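PDB 6FBM: gram-negative insecticidal protein from Chromobacterium piscinae, which kills insects and, as a member of the MACPF and beta-tripod families, probably acts by forming pores in cell membranes of its insect targets. Local coordinates for residues Y23-L28 with Y98-A103. Sequence-based numbering, arbitrary orientation.
Sequences YDVNGL and YKLFSA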
loop_
_atom_site.group_PDB
_atom_site.type_symbol
_atom_site.label_atom_id
_atom_site.label_comp_id
_atom_site.label_asym_id
_atom_site.label_seq_id
_atom_site.Cartn_x
_atom_site.Cartn_y
_atom_site.Cartn_z
ATOM N N TYR A 23 33.318 -14.115 -8.065
ATOM C CA TYR A 23 33.425 -12.681 -8.267
ATOM C C TYR A 23 34.324 -12.365 -9.430
ATOM O O TYR A 23 35.388 -12.971 -9.568
ATOM C CB TYR A 23 33.955 -11.993 -7.041
ATOM C CG TYR A 23 33.663 -10.539 -7.019
ATOM C CD1 TYR A 23 32.469 -10.076 -6.527
ATOM C CD2 TYR A 23 34.579 -9.610 -7.488
ATOM C CE1 TYR A 23 32.186 -8.728 -6.490
ATOM C CE2 TYR A 23 34.296 -8.247 -7.451
ATOM C CZ TYR A 23 33.100 -7.814 -6.949
ATOM O OH TYR A 23 32.779 -6.476 -6.886
ATOM N N ASP A 24 33.894 -11.404 -10.242
ATOM C CA ASP A 24 34.722 -10.892 -11.299
ATOM C C ASP A 24 35.702 -9.890 -10.692
ATOM O O ASP A 24 35.393 -8.719 -10.507
ATOM C CB ASP A 24 33.879 -10.235 -12.384
ATOM C CG ASP A 24 34.719 -9.707 -13.530
ATOM O OD1 ASP A 24 35.976 -9.811 -13.481
ATOM O OD2 ASP A 24 34.103 -9.169 -14.482
ATOM N N VAL A 25 36.916 -10.357 -10.429
ATOM C CA VAL A 25 37.945 -9.521 -9.816
ATOM C C VAL A 25 38.407 -8.383 -10.714
ATOM O O VAL A 25 39.069 -7.457 -10.247
ATOM C CB VAL A 25 39.155 -10.341 -9.352
ATOM C CG1 VAL A 25 38.722 -11.362 -8.308
ATOM C CG2 VAL A 25 39.872 -11.022 -10.520
ATOM N N ASN A 26 38.050 -8.460 -11.993
ATOM C CA ASN A 26 38.293 -7.381 -12.957
ATOM C C ASN A 26 37.084 -6.490 -13.169
ATOM O O ASN A 26 37.120 -5.650 -14.049
ATOM C CB ASN A 26 38.785 -7.969 -14.294
ATOM C CG ASN A 26 40.140 -8.642 -14.159
ATOM O OD1 ASN A 26 41.008 -8.130 -13.482
ATOM N ND2 ASN A 26 40.308 -9.810 -14.767
ATOM N N GLY A 27 36.049 -6.638 -12.338
ATOM C CA GLY A 27 34.779 -5.923 -12.516
ATOM C C GLY A 27 34.697 -4.666 -11.664
ATOM O O GLY A 27 35.633 -3.862 -11.644
ATOM N N LEU A 28 33.584 -4.477 -10.959
ATOM C CA LEU A 28 33.458 -3.321 -10.067
ATOM C C LEU A 28 34.006 -3.662 -8.691
ATOM O O LEU A 28 34.186 -4.829 -8.364
ATOM C CB LEU A 28 32.006 -2.870 -9.951
ATOM C CG LEU A 28 31.246 -2.596 -11.253
ATOM C CD1 LEU A 28 29.838 -2.165 -10.876
ATOM C CD2 LEU A 28 31.925 -1.551 -12.155
ATOM N N TYR A 98 48.171 -7.443 -8.072
ATOM C CA TYR A 98 47.352 -7.246 -9.276
ATOM C C TYR A 98 46.583 -5.945 -9.205
ATOM O O TYR A 98 46.177 -5.500 -8.128
ATOM C CB TYR A 98 46.382 -8.420 -9.499
ATOM C CG TYR A 98 47.049 -9.712 -9.934
ATOM C CD1 TYR A 98 47.358 -9.951 -11.274
ATOM C CD2 TYR A 98 47.409 -10.680 -9.004
ATOM C CE1 TYR A 98 47.998 -11.117 -11.669
ATOM C CE2 TYR A 98 48.065 -11.849 -9.398
ATOM C CZ TYR A 98 48.335 -12.059 -10.735
ATOM O OH TYR A 98 48.959 -13.197 -11.126
ATOM N N LYS A 99 46.394 -5.333 -10.367
ATOM C CA LYS A 99 45.451 -4.228 -10.544
ATOM C C LYS A 99 44.060 -4.799 -10.807
ATOM O O LYS A 99 43.750 -5.274 -11.910
ATOM C CB LYS A 99 45.890 -3.315 -11.700
ATOM C CG LYS A 99 47.272 -2.717 -11.512
ATOM C CD LYS A 99 47.776 -1.984 -12.745
ATOM C CE LYS A 99 49.289 -1.885 -12.680
ATOM N NZ LYS A 99 49.850 -1.203 -13.881
ATOM N N LEU A 100 43.230 -4.736 -9.769
ATOM C CA LEU A 100 41.896 -5.311 -9.775
ATOM C C LEU A 100 40.881 -4.256 -10.094
ATOM O O LEU A 100 41.205 -3.075 -10.162
ATOM C CB LEU A 100 41.579 -5.910 -8.414
ATOM C CG LEU A 100 42.548 -6.953 -7.857
ATOM C CD1 LEU A 100 42.114 -7.365 -6.465
ATOM C CD2 LEU A 100 42.612 -8.161 -8.777
ATOM N N PHE A 101 39.658 -4.705 -10.318
ATOM C CA PHE A 101 38.492 -3.831 -10.455
ATOM C C PHE A 101 38.604 -2.825 -11.603
ATOM O O PHE A 101 38.197 -1.675 -11.474
ATOM C CB PHE A 101 38.194 -3.121 -9.122
ATOM C CG PHE A 101 38.289 -4.023 -7.932
ATOM C CD1 PHE A 101 37.583 -5.228 -7.893
ATOM C CD2 PHE A 101 39.092 -3.692 -6.856
ATOM C CE1 PHE A 101 37.684 -6.073 -6.801
ATOM C CE2 PHE A 101 39.189 -4.539 -5.750
ATOM C CZ PHE A 101 38.489 -5.736 -5.729
ATOM N N SER A 102 39.130 -3.288 -12.737
ATOM C CA SER A 102 39.345 -2.418 -13.918
ATOM C C SER A 102 38.046 -1.822 -14.464
ATOM O O SER A 102 38.061 -0.714 -14.980
ATOM C CB SER A 102 40.125 -3.150 -15.030
ATOM O OG SER A 102 41.346 -3.689 -14.535
ATOM N N ALA A 103 36.922 -2.519 -14.326
ATOM C CA ALA A 103 35.654 -1.989 -14.834
ATOM C C ALA A 103 35.153 -0.767 -14.050
ATOM O O ALA A 103 34.399 0.035 -14.586
ATOM C CB ALA A 103 34.594 -3.085 -14.861
#
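Phe101 and Ala103 give their backbone N-H groups to the type I turn Asp24–Gly27, joining the loop after strand 21-23 to the segment leading into helix 102-108 in the MACPF domain. The straightest of the three bonds across the contact runs from Phe101 N to Val25 O, 2.8 Å with an angle of 168° at the hydrogen. Ala103 N reaches Asn26 O at 3.1 Å, from above that carbonyl's plane, and has a weak second bond to Gly27 O. The turn itself is closed by Gly27 N on Asp24 O, while Asp24 OD1 takes the N-H of Asn26 in an Asx turn.

Phe101 CA sends a C-H toward Gly27 O at 3.1 Å, and Phe101 CB lies 3.7 Å from Gly27 O. CG is anti to the carbonyl carbon (chi1 -43°), and Phe101 CD1 then comes close to two carbonyls, Leu28 O at 3.5 Å and Val25 O. Leu100 CB sits over the centre of one ring face, and Tyr29 meets the ring edge-to-face. Further along, Phe101 CE1 touches Tyr23 CE2 at 4.1 Å, the two side chains crossing at about a right angle. Val25 CB packs on Leu100 CD2, with Met304 of helix 300-304 also against Leu100. Tyr23 OH, which also bonds Ser31 N, donates to Leu28 O at 2.6 Å, coming in 47° out of the carbonyl plane.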